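Local coordinates for protein putative NADPH-dependent oxidoreductase (PDB 3DB2) that probably catalyses the NADPH-dependent oxidation or reduction of a still unidentified substrate, using a Rossmann-fold domain joined to a GFO/IDH/MocA-type C-terminal domain, at residues C[22-27]-C[305-310]; C[66-71]-C[313-318]; C[82-87]-C[106-111]; C[124-127]-C[131-134]. One frame throughout, in Å; residues are numbered along the deposited sequence.

Interaction 1 (C[22-27]-C[305-310])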
loop_
_atom_site.group_PDB
_atom_site.type_symbol
_atom_site.label_atom_id
_atom_site.label_comp_id
_atom_site.label_asym_id
_atom_site.label_seq_id
_atom_site.Cartn_x
_atom_site.Cartn_y
_atom_site.Cartn_z
ATOM N N ASP C 22 26.170 -22.288 -3.263
ATOM C CA ASP C 22 27.121 -21.273 -2.841
ATOM C C ASP C 22 26.926 -20.948 -1.364
ATOM O O ASP C 22 27.830 -20.727 -0.566
ATOM C CB ASP C 22 26.949 -20.023 -3.701
ATOM C CG ASP C 22 27.617 -20.162 -5.053
ATOM O OD1 ASP C 22 28.252 -21.208 -5.304
ATOM O OD2 ASP C 22 27.476 -19.222 -5.866
ATOM N N ALA C 23 25.676 -20.942 -0.906
ATOM C CA ALA C 23 25.468 -20.721 0.532
ATOM C C ALA C 23 25.598 -21.980 1.362
ATOM O O ALA C 23 26.327 -21.988 2.371
ATOM C CB ALA C 23 24.094 -20.078 0.674
ATOM N N TYR C 24 24.905 -23.068 1.007
ATOM C CA TYR C 24 24.778 -24.181 1.957
ATOM C C TYR C 24 26.075 -24.976 2.045
ATOM O O TYR C 24 26.292 -25.658 3.057
ATOM C CB TYR C 24 23.581 -25.087 1.683
ATOM C CG TYR C 24 23.452 -25.876 0.420
ATOM C CD1 TYR C 24 24.258 -26.989 0.182
ATOM C CD2 TYR C 24 22.533 -25.528 -0.554
ATOM C CE1 TYR C 24 24.158 -27.728 -0.979
ATOM C CE2 TYR C 24 22.417 -26.260 -1.733
ATOM C CZ TYR C 24 23.241 -27.361 -1.922
ATOM O OH TYR C 24 23.153 -28.111 -3.076
ATOM N N THR C 25 26.927 -24.941 1.017
ATOM C CA THR C 25 28.115 -25.818 1.151
ATOM C C THR C 25 29.110 -25.193 2.122
ATOM O O THR C 25 30.107 -25.822 2.479
ATOM C CB THR C 25 28.774 -26.106 -0.202
ATOM O OG1 THR C 25 29.196 -24.871 -0.822
ATOM C CG2 THR C 25 27.762 -26.749 -1.133
ATOM N N LYS C 26 28.848 -23.971 2.583
ATOM C CA LYS C 26 29.657 -23.400 3.657
ATOM C C LYS C 26 29.407 -24.058 5.015
ATOM O O LYS C 26 30.218 -23.876 5.930
ATOM C CB LYS C 26 29.391 -21.909 3.825
ATOM C CG LYS C 26 29.534 -21.088 2.564
ATOM C CD LYS C 26 29.367 -19.615 2.942
ATOM C CE LYS C 26 29.283 -18.766 1.677
ATOM N NZ LYS C 26 29.313 -17.310 2.022
ATOM N N SER C 27 28.297 -24.777 5.129
ATOM C CA SER C 27 27.877 -25.390 6.378
ATOM C C SER C 27 28.653 -26.661 6.757
ATOM O O SER C 27 28.790 -27.571 5.934
ATOM C CB SER C 27 26.399 -25.775 6.303
ATOM O OG SER C 27 25.908 -26.140 7.584
ATOM N N VAL C 305 20.861 -20.917 6.469
ATOM C CA VAL C 305 20.178 -21.378 7.679
ATOM C C VAL C 305 18.937 -22.191 7.339
ATOM O O VAL C 305 18.590 -23.075 8.136
ATOM C CB VAL C 305 19.790 -20.258 8.654
ATOM C CG1 VAL C 305 21.039 -19.555 9.149
ATOM C CG2 VAL C 305 18.798 -19.286 8.010
ATOM N N GLU C 306 18.278 -21.948 6.221
ATOM C CA GLU C 306 17.055 -22.720 5.951
ATOM C C GLU C 306 17.348 -24.180 5.611
ATOM O O GLU C 306 16.603 -25.065 6.038
ATOM C CB GLU C 306 16.219 -22.036 4.887
ATOM C CG GLU C 306 16.513 -22.250 3.426
ATOM C CD GLU C 306 15.550 -21.530 2.483
ATOM O OE1 GLU C 306 14.346 -21.397 2.780
ATOM O OE2 GLU C 306 15.995 -21.089 1.407
ATOM N N VAL C 307 18.434 -24.433 4.881
ATOM C CA VAL C 307 18.872 -25.810 4.615
ATOM C C VAL C 307 19.387 -26.480 5.882
ATOM O O VAL C 307 19.086 -27.644 6.188
ATOM C CB VAL C 307 19.917 -25.826 3.477
ATOM C CG1 VAL C 307 20.305 -27.255 3.106
ATOM C CG2 VAL C 307 19.376 -25.069 2.254
ATOM N N GLU C 308 20.157 -25.753 6.692
ATOM C CA GLU C 308 20.678 -26.229 7.957
ATOM C C GLU C 308 19.593 -26.652 8.957
ATOM O O GLU C 308 19.801 -27.558 9.770
ATOM C CB GLU C 308 21.559 -25.179 8.656
ATOM C CG GLU C 308 22.956 -25.096 8.029
ATOM C CD GLU C 308 23.787 -24.003 8.669
ATOM O OE1 GLU C 308 23.233 -23.095 9.341
ATOM O OE2 GLU C 308 25.021 -24.032 8.509
ATOM N N GLU C 309 18.440 -25.987 8.893
ATOM C CA GLU C 309 17.332 -26.306 9.776
ATOM C C GLU C 309 16.840 -27.720 9.471
ATOM O O GLU C 309 16.410 -28.502 10.324
ATOM C CB GLU C 309 16.186 -25.323 9.561
ATOM C CG GLU C 309 14.818 -25.780 10.038
ATOM C CD GLU C 309 13.846 -24.630 10.224
ATOM O OE1 GLU C 309 14.097 -23.743 11.076
ATOM O OE2 GLU C 309 12.842 -24.603 9.497
ATOM N N VAL C 310 16.856 -28.083 8.184
ATOM C CA VAL C 310 16.353 -29.434 7.866
ATOM C C VAL C 310 17.308 -30.474 8.476
ATOM O O VAL C 310 16.871 -31.456 9.068
ATOM C CB VAL C 310 16.159 -29.669 6.371
ATOM C CG1 VAL C 310 15.540 -31.046 6.107
ATOM C CG2 VAL C 310 15.257 -28.602 5.765
#

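Interaction 2 (C[66-71]-C[313-318])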
loop_
_atom_site.group_PDB
_atom_site.type_symbol
_atom_site.label_atom_id
_atom_site.label_comp_id
_atom_site.label_asym_id
_atom_site.label_seq_id
_atom_site.Cartn_x
_atom_site.Cartn_y
_atom_site.Cartn_z
ATOM N N ASP C 66 24.054 -42.480 1.732
ATOM C CA ASP C 66 24.586 -41.290 2.375
ATOM C C ASP C 66 23.843 -40.060 1.844
ATOM O O ASP C 66 24.073 -38.938 2.291
ATOM C CB ASP C 66 26.102 -41.155 2.235
ATOM C CG ASP C 66 26.654 -41.340 0.843
ATOM O OD1 ASP C 66 25.887 -41.802 -0.024
ATOM O OD2 ASP C 66 27.853 -41.023 0.640
ATOM N N VAL C 67 22.914 -40.245 0.910
ATOM C CA VAL C 67 22.015 -39.112 0.611
ATOM C C VAL C 67 20.844 -39.170 1.597
ATOM O O VAL C 67 20.019 -40.069 1.475
ATOM C CB VAL C 67 21.528 -39.106 -0.837
ATOM C CG1 VAL C 67 20.338 -38.168 -1.021
ATOM C CG2 VAL C 67 22.677 -38.668 -1.726
ATOM N N GLU C 68 20.833 -38.234 2.547
ATOM C CA GLU C 68 19.793 -38.212 3.567
ATOM C C GLU C 68 18.677 -37.217 3.203
ATOM O O GLU C 68 17.527 -37.424 3.604
ATOM C CB GLU C 68 20.368 -37.879 4.945
ATOM C CG GLU C 68 21.579 -38.720 5.327
ATOM C CD GLU C 68 22.078 -38.399 6.719
ATOM O OE1 GLU C 68 21.310 -38.659 7.672
ATOM O OE2 GLU C 68 23.221 -37.911 6.850
HETATM N N MSE C 69 19.061 -36.169 2.497
HETATM C CA MSE C 69 18.146 -35.078 2.172
HETATM C C MSE C 69 18.372 -34.673 0.709
HETATM O O MSE C 69 19.516 -34.603 0.241
HETATM C CB MSE C 69 18.483 -33.824 2.995
HETATM C CG MSE C 69 17.544 -32.646 2.713
HETATM SE SE MSE C 69 18.318 -30.905 3.169
HETATM C CE MSE C 69 19.312 -31.394 4.739
ATOM N N VAL C 70 17.292 -34.373 0.010
ATOM C CA VAL C 70 17.401 -33.791 -1.327
ATOM C C VAL C 70 17.027 -32.305 -1.286
ATOM O O VAL C 70 16.176 -31.859 -0.527
ATOM C CB VAL C 70 16.526 -34.507 -2.359
ATOM C CG1 VAL C 70 16.977 -35.959 -2.548
ATOM C CG2 VAL C 70 15.056 -34.493 -1.950
ATOM N N ILE C 71 17.687 -31.560 -2.168
ATOM C CA ILE C 71 17.495 -30.110 -2.319
ATOM C C ILE C 71 16.959 -29.879 -3.722
ATOM O O ILE C 71 17.701 -29.930 -4.713
ATOM C CB ILE C 71 18.816 -29.406 -2.017
ATOM C CG1 ILE C 71 19.263 -29.645 -0.552
ATOM C CG2 ILE C 71 18.746 -27.915 -2.343
ATOM C CD1 ILE C 71 20.656 -29.196 -0.251
ATOM N N VAL C 313 16.767 -30.765 12.157
ATOM C CA VAL C 313 15.661 -31.653 12.498
ATOM C C VAL C 313 15.859 -33.101 12.072
ATOM O O VAL C 313 15.258 -34.019 12.640
ATOM C CB VAL C 313 14.324 -31.110 11.937
ATOM C CG1 VAL C 313 14.125 -29.723 12.541
ATOM C CG2 VAL C 313 14.319 -31.125 10.430
ATOM N N ILE C 314 16.697 -33.383 11.081
ATOM C CA ILE C 314 16.969 -34.805 10.792
ATOM C C ILE C 314 17.816 -35.393 11.912
ATOM O O ILE C 314 17.536 -36.505 12.352
ATOM C CB ILE C 314 17.654 -35.013 9.439
ATOM C CG1 ILE C 314 16.716 -34.884 8.223
ATOM C CG2 ILE C 314 18.367 -36.354 9.288
ATOM C CD1 ILE C 314 17.513 -34.521 6.966
ATOM N N ARG C 315 18.813 -34.660 12.402
ATOM C CA ARG C 315 19.726 -35.197 13.399
ATOM C C ARG C 315 19.131 -35.159 14.805
ATOM O O ARG C 315 19.391 -36.071 15.599
ATOM C CB ARG C 315 21.060 -34.459 13.392
ATOM C CG ARG C 315 21.936 -34.733 12.175
ATOM C CD ARG C 315 22.906 -35.895 12.412
ATOM N NE ARG C 315 23.702 -36.241 11.246
ATOM C CZ ARG C 315 23.337 -37.006 10.236
ATOM N NH1 ARG C 315 22.133 -37.550 10.229
ATOM N NH2 ARG C 315 24.094 -37.295 9.183
ATOM N N ASN C 316 18.357 -34.130 15.123
ATOM C CA ASN C 316 17.967 -33.845 16.496
ATOM C C ASN C 316 16.468 -33.974 16.735
ATOM O O ASN C 316 16.002 -33.850 17.872
ATOM C CB ASN C 316 18.378 -32.430 16.903
ATOM C CG ASN C 316 19.837 -32.079 16.732
ATOM O OD1 ASN C 316 20.738 -32.905 16.892
ATOM N ND2 ASN C 316 20.144 -30.824 16.424
ATOM N N GLY C 317 15.696 -34.196 15.688
ATOM C CA GLY C 317 14.257 -34.333 15.792
ATOM C C GLY C 317 13.525 -32.999 15.690
ATOM O O GLY C 317 14.100 -31.909 15.670
ATOM N N GLY C 318 12.193 -33.051 15.625
ATOM C CA GLY C 318 11.396 -31.854 15.524
ATOM C C GLY C 318 10.914 -31.595 14.107
ATOM O O GLY C 318 11.039 -32.391 13.179
#

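Interaction 3 (C[82-87]-C[106-111])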
loop_
_atom_site.group_PDB
_atom_site.type_symbol
_atom_site.label_atom_id
_atom_site.label_comp_id
_atom_site.label_asym_id
_atom_site.label_seq_id
_atom_site.Cartn_x
_atom_site.Cartn_y
_atom_site.Cartn_z
ATOM N N VAL C 82 8.608 -35.011 -8.172
ATOM C CA VAL C 82 9.977 -35.241 -7.701
ATOM C C VAL C 82 9.987 -35.507 -6.207
ATOM O O VAL C 82 10.647 -36.430 -5.711
ATOM C CB VAL C 82 10.876 -34.064 -8.061
ATOM C CG1 VAL C 82 12.243 -34.260 -7.445
ATOM C CG2 VAL C 82 10.984 -33.915 -9.570
ATOM N N ILE C 83 9.234 -34.709 -5.459
ATOM C CA ILE C 83 9.067 -34.960 -4.019
ATOM C C ILE C 83 8.498 -36.343 -3.774
ATOM O O ILE C 83 8.945 -37.089 -2.891
ATOM C CB ILE C 83 8.186 -33.873 -3.354
ATOM C CG1 ILE C 83 8.800 -32.476 -3.402
ATOM C CG2 ILE C 83 7.851 -34.249 -1.927
ATOM C CD1 ILE C 83 7.793 -31.327 -3.203
ATOM N N GLU C 84 7.511 -36.764 -4.544
ATOM C CA GLU C 84 6.924 -38.090 -4.285
ATOM C C GLU C 84 7.984 -39.181 -4.480
ATOM O O GLU C 84 8.104 -40.048 -3.622
ATOM C CB GLU C 84 5.722 -38.312 -5.180
ATOM C CG GLU C 84 4.434 -37.611 -4.820
ATOM C CD GLU C 84 3.377 -37.638 -5.903
ATOM O OE1 GLU C 84 3.715 -37.791 -7.093
ATOM O OE2 GLU C 84 2.172 -37.516 -5.579
ATOM N N GLN C 85 8.738 -39.113 -5.578
ATOM C CA GLN C 85 9.775 -40.117 -5.802
ATOM C C GLN C 85 10.825 -40.094 -4.719
ATOM O O GLN C 85 11.253 -41.139 -4.197
ATOM C CB GLN C 85 10.409 -39.926 -7.179
ATOM C CG GLN C 85 11.190 -41.169 -7.611
ATOM C CD GLN C 85 11.978 -41.047 -8.881
ATOM O OE1 GLN C 85 11.999 -40.023 -9.564
ATOM N NE2 GLN C 85 12.669 -42.116 -9.251
ATOM N N CYS C 86 11.266 -38.909 -4.278
ATOM C CA CYS C 86 12.315 -38.889 -3.244
ATOM C C CYS C 86 11.786 -39.307 -1.883
ATOM O O CYS C 86 12.395 -40.082 -1.168
ATOM C CB CYS C 86 12.938 -37.497 -3.148
ATOM S SG CYS C 86 13.730 -36.966 -4.661
ATOM N N ALA C 87 10.610 -38.796 -1.490
ATOM C CA ALA C 87 10.066 -39.154 -0.189
ATOM C C ALA C 87 9.764 -40.643 -0.106
ATOM O O ALA C 87 9.941 -41.266 0.957
ATOM C CB ALA C 87 8.820 -38.308 0.080
ATOM N N ALA C 106 -0.065 -29.399 -4.578
ATOM C CA ALA C 106 0.276 -29.071 -3.185
ATOM C C ALA C 106 -0.287 -30.170 -2.304
ATOM O O ALA C 106 0.328 -30.582 -1.330
ATOM C CB ALA C 106 -0.290 -27.718 -2.772
ATOM N N GLN C 107 -1.511 -30.611 -2.645
ATOM C CA GLN C 107 -2.156 -31.668 -1.851
ATOM C C GLN C 107 -1.392 -32.980 -1.979
ATOM O O GLN C 107 -1.257 -33.760 -1.042
ATOM C CB GLN C 107 -3.607 -31.841 -2.314
ATOM C CG GLN C 107 -4.498 -30.713 -1.838
ATOM C CD GLN C 107 -5.908 -30.780 -2.388
ATOM O OE1 GLN C 107 -6.168 -31.255 -3.497
ATOM N NE2 GLN C 107 -6.834 -30.269 -1.575
ATOM N N ARG C 108 -0.864 -33.270 -3.163
ATOM C CA ARG C 108 -0.100 -34.505 -3.316
ATOM C C ARG C 108 1.118 -34.460 -2.409
ATOM O O ARG C 108 1.494 -35.480 -1.866
ATOM C CB ARG C 108 0.307 -34.692 -4.778
ATOM C CG ARG C 108 -0.792 -35.387 -5.587
ATOM C CD ARG C 108 -0.579 -35.208 -7.081
ATOM N NE ARG C 108 0.693 -35.783 -7.521
ATOM C CZ ARG C 108 1.222 -35.620 -8.722
ATOM N NH1 ARG C 108 0.566 -34.891 -9.619
ATOM N NH2 ARG C 108 2.386 -36.178 -9.031
ATOM N N ILE C 109 1.716 -33.284 -2.248
ATOM C CA ILE C 109 2.958 -33.163 -1.507
ATOM C C ILE C 109 2.676 -33.284 -0.021
ATOM O O ILE C 109 3.361 -33.942 0.758
ATOM C CB ILE C 109 3.650 -31.841 -1.867
ATOM C CG1 ILE C 109 4.112 -31.779 -3.322
ATOM C CG2 ILE C 109 4.777 -31.567 -0.899
ATOM C CD1 ILE C 109 4.395 -30.364 -3.789
ATOM N N ASP C 110 1.610 -32.649 0.455
ATOM C CA ASP C 110 1.234 -32.826 1.865
ATOM C C ASP C 110 0.985 -34.306 2.155
ATOM O O ASP C 110 1.426 -34.854 3.160
ATOM C CB ASP C 110 0.024 -31.947 2.142
ATOM C CG ASP C 110 -0.368 -31.799 3.599
ATOM O OD1 ASP C 110 0.493 -31.907 4.494
ATOM O OD2 ASP C 110 -1.578 -31.576 3.849
ATOM N N GLN C 111 0.309 -34.983 1.238
ATOM C CA GLN C 111 -0.079 -36.376 1.485
ATOM C C GLN C 111 1.103 -37.327 1.550
ATOM O O GLN C 111 1.242 -38.179 2.437
ATOM C CB GLN C 111 -1.030 -36.766 0.356
ATOM C CG GLN C 111 -1.233 -38.276 0.299
ATOM C CD GLN C 111 -2.295 -38.766 1.262
ATOM O OE1 GLN C 111 -2.750 -38.028 2.139
ATOM N NE2 GLN C 111 -2.671 -40.034 1.071
HETATM O O HOH W 1 1.066 -37.805 -3.135
#

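Interaction 4 (C[124-127]-C[131-134])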
loop_
_atom_site.group_PDB
_atom_site.type_symbol
_atom_site.label_atom_id
_atom_site.label_comp_id
_atom_site.label_asym_id
_atom_site.label_seq_id
_atom_site.Cartn_x
_atom_site.Cartn_y
_atom_site.Cartn_z
ATOM N N HIS C 124 10.848 -20.657 1.902
ATOM C CA HIS C 124 10.566 -19.225 1.881
ATOM C C HIS C 124 11.552 -18.533 2.823
ATOM O O HIS C 124 11.325 -18.486 4.027
ATOM C CB HIS C 124 9.143 -18.943 2.335
ATOM C CG HIS C 124 8.086 -19.771 1.701
ATOM N ND1 HIS C 124 7.939 -21.122 1.872
ATOM C CD2 HIS C 124 7.092 -19.391 0.876
ATOM C CE1 HIS C 124 6.910 -21.549 1.184
ATOM N NE2 HIS C 124 6.372 -20.515 0.570
ATOM N N SER C 125 12.681 -18.025 2.329
ATOM C CA SER C 125 13.765 -17.703 3.262
ATOM C C SER C 125 13.726 -16.277 3.760
ATOM O O SER C 125 14.490 -15.968 4.659
ATOM C CB SER C 125 15.136 -17.963 2.595
ATOM O OG SER C 125 15.384 -16.990 1.584
ATOM N N SER C 126 12.887 -15.424 3.182
ATOM C CA SER C 126 12.779 -14.033 3.613
ATOM C C SER C 126 12.472 -13.871 5.094
ATOM O O SER C 126 12.952 -12.943 5.756
ATOM C CB SER C 126 11.691 -13.287 2.767
ATOM O OG SER C 126 11.824 -11.891 2.956
ATOM N N ARG C 127 11.622 -14.752 5.645
ATOM C CA ARG C 127 11.227 -14.688 7.035
ATOM C C ARG C 127 12.441 -14.927 7.942
ATOM O O ARG C 127 12.376 -14.544 9.103
ATOM C CB ARG C 127 10.133 -15.682 7.425
ATOM C CG ARG C 127 10.436 -17.149 7.288
ATOM C CD ARG C 127 9.514 -17.989 8.133
ATOM N NE ARG C 127 8.209 -18.210 7.497
ATOM C CZ ARG C 127 7.223 -18.806 8.177
ATOM N NH1 ARG C 127 7.407 -19.195 9.427
ATOM N NH2 ARG C 127 6.022 -19.035 7.658
ATOM N N ALA C 131 16.177 -8.908 9.690
ATOM C CA ALA C 131 15.165 -7.843 9.746
ATOM C C ALA C 131 13.793 -8.430 9.998
ATOM O O ALA C 131 13.070 -7.871 10.808
ATOM C CB ALA C 131 15.186 -7.040 8.478
ATOM N N LEU C 132 13.410 -9.529 9.349
ATOM C CA LEU C 132 12.061 -10.054 9.569
ATOM C C LEU C 132 11.912 -10.656 10.961
ATOM O O LEU C 132 10.876 -10.574 11.672
ATOM C CB LEU C 132 11.768 -11.063 8.458
ATOM C CG LEU C 132 11.035 -10.542 7.234
ATOM C CD1 LEU C 132 9.640 -10.036 7.598
ATOM C CD2 LEU C 132 11.866 -9.449 6.555
ATOM N N ARG C 133 12.997 -11.286 11.419
ATOM C CA ARG C 133 13.078 -11.804 12.788
ATOM C C ARG C 133 12.916 -10.685 13.829
ATOM O O ARG C 133 12.244 -10.868 14.845
ATOM C CB ARG C 133 14.371 -12.568 13.034
ATOM C CG ARG C 133 14.578 -13.837 12.240
ATOM C CD ARG C 133 13.413 -14.801 12.369
ATOM N NE ARG C 133 13.654 -16.136 11.872
ATOM C CZ ARG C 133 12.812 -17.103 11.548
ATOM N NH1 ARG C 133 11.504 -16.981 11.634
ATOM N NH2 ARG C 133 13.279 -18.274 11.110
ATOM N N LYS C 134 13.512 -9.533 13.574
ATOM C CA LYS C 134 13.450 -8.425 14.519
ATOM C C LYS C 134 12.045 -7.855 14.496
ATOM O O LYS C 134 11.415 -7.566 15.530
ATOM C CB LYS C 134 14.539 -7.415 14.154
ATOM C CG LYS C 134 14.536 -6.144 14.983
ATOM C CD LYS C 134 14.956 -6.499 16.404
ATOM C CE LYS C 134 14.554 -5.398 17.367
ATOM N NZ LYS C 134 15.770 -4.907 18.077
#

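Interaction 1 (C[22-27]-C[305-310])
Val307 is the first residue of 305-310 to touch the opposite segment, where helix 15-24 runs out into a turn. Its CB lies 4.1 Å from CB of Tyr24, and CG1 comes almost as near to the same carbon. CG1 stands opposite the backbone N (chi1 -176°) and CG2 opposite the carbonyl carbon, which sends CG2 obliquely to the Tyr24 ring. A branched, purely apolar residue suits this place, since Val307 also packs on Leu30 and Ile71. Tyr24 meets the valine with its CB, which points toward the helix; from there chi1 63° sets CG between the backbone N and carbonyl carbon and carries the ring on to Leu30, Leu32 and Ile71.

One residue on, Glu308 brings in the polar half. Its chain is extended beyond CG and carries OE2 to Ser27, whose OG donates a very short hydrogen bond of 2.5 Å to Glu308 OE2. Ser27 closes a type I beta turn begun at Tyr24, its N bonded to Tyr24 O at 3.0 Å, and a small hydroxyl fits this buried place. The same carboxylate oxygen forms a salt bridge with Arg304, while Ser27 OG is also hydrogen-bonded to Lys29 N. With an alanine here instead of Glu308, the Ser27 hydroxyl is likely to lose its acceptor and Arg304 the anion it pairs with. Helix 302-316 is thereby joined to the helix following the first strand of the nucleotide-binding domain, and the C-terminal part of the chain returns to pack on the parallel sheet of a Rossmann fold.

Interaction 2 (C[66-71]-C[313-318])
The backbones of Glu68 and Ile314 keep well apart, 8.5 Å between their CA atoms, where the residues leading into strand 69-72 pass the end of helix 302-316, so side chains alone bridge the gap. Glu68 and Arg315 do most of this. The guanidinium meets the carboxylate end-on with two nitrogens: Arg315 NH1 donates to Glu68 OE1 at 2.9 Å, and Arg315 NH2 to Glu68 OE2 at 2.6 Å. Each oxygen uses its syn lone pair, and the two planes are only 25° apart, nearly coplanar, as suits an end-on bidentate salt bridge. The OE2 bond is the less regular, tilted from the guanidinium plane with an N-H...O angle of 144°. A bend at chi2 (-92°) brings the long arginine round to its partner.

Strand 69-72 is a central strand of the Rossmann sheet, paired with 6-11 and 92-96, and the helix lies across one face of that sheet. The ion pair is tied to the start of strand 6-11: Gly7 N also bonds Glu68 OE2, while Arg315 donates to the carbonyls of Asn4 and Pro5. Were a glutamine to stand in for Glu68, one oxygen would give way to an amide nitrogen, and the guanidinium is likely to lose both its counter-charge and one of its two acceptors. Beside the charges, Ile314 supplies the apolar part, its CD1 reaching CB of selenomethionine Met69 at 4.1 Å and its CG2 lying near Glu68 OE1.

Interaction 3 (C[82-87]-C[106-111])
Arg108 grips Glu84 side-on with two nitrogens, each bonded to a different carboxylate oxygen. NH2 of Arg108 donates to OE1 of Glu84 at 2.9 Å and NE of Arg108 to OE2 of Glu84 at 3.0 Å; both N-H...O angles are 178°, and both oxygens lie in the guanidinium plane. The carboxylate is turned 35° from that plane, so the nitrogens meet its oxygens from above rather than within its own plane. A fold at chi3 (61°) turns the guanidinium back onto the carboxylate; independently, CB and CG of Arg108 lie near Glu84 OE2. One water adds a further link, donating to Glu84 OE2 and to the carbonyl Arg108 O, each at 2.7 Å.

Beneath the ion pair the helices meet through isoleucines. CD1 of Ile83 sits 3.6 Å from CD1 of Ile109 and touches its CG1 and CG2 as well, the two side chains crossing at about a right angle. Val112 and Ile113 also pack on Ile83. Helices 79-88 and 103-116 are neighbours in the Rossmann domain, separated in sequence by strand 92-96. Long charged chains suit the partly exposed side and branched apolar ones the buried seam; the two straight bonds and the bridging water probably favour one setting of the helices, while the isoleucines make the buried apolar part of the contact.

Interaction 4 (C[124-127]-C[131-134])
This is a short-range packing contact without hydrogen bonds between its segments, in which Leu132 and Arg133 of helix 130-140 fold back on the carbonyls of Ser126 and Arg127. It lies where the chain leaves the last strand of the Rossmann sheet, 120-123, and enters helix 130-140, which leads into the C-terminal family region. The backbones are closest at Arg127 and Leu132, with 5.3 Å between CA atoms.

Leu132 leans its branch point on the first carbonyl: CG is 3.4 Å from Ser126 O, and its CB stands 3.6 Å from Arg127 O. A leucine suits this buried site because it also packs on Tyr254 of strand 250-256. Ser126 directs its hydroxyl elsewhere, to Asn189.

Arg133 approaches the second carbonyl differently. Bent at chi2 (-53°), it swings back toward the loop, so that its CD is 3.4 Å from Arg127 O and the oxygen sits over one face of the guanidinium, 3.2 Å above the plane and toward its rim. NE is close to that oxygen but badly angled for a hydrogen bond. The two guanidinium planes stand at 90° to each other, with Arg127 NH1 and Arg133 NH1 5.2 Å apart. Glu321 pairs with both, through Arg127 NH1 and Arg133 NH2, while Asp188 takes Arg127 NE. Two like charges can thus stay near each other because acidic partners of helix 183-194 and of a later loop probably offset them, and the carbonyl dipole over the Arg133 face is likely to add a mild electrostatic attraction.

Interactions 1 and 2 share helix 302-316 and have centres 12 Å apart; they merge into one apolar layer, with Ile71 CD1 3.6 Å from Tyr24 CZ and Met69 CE 3.9 Å from Val310 CB. Interaction 3 lies on the other side of the sheet, yet Val70 CG2 reaches Cys86 CB at 3.9 Å, so strand 69-72 connects it to interaction 2. Interaction 4, at the junction of the domains, meets interaction 1 where Glu306 OE2 comes within 3.5 Å of Ser125 CB, but stays about 10 Å from interaction 3 at nearest atoms. Tyr24 lies near a GxGxxA-type pattern, consistent with a dinucleotide-binding turn close to interaction 1.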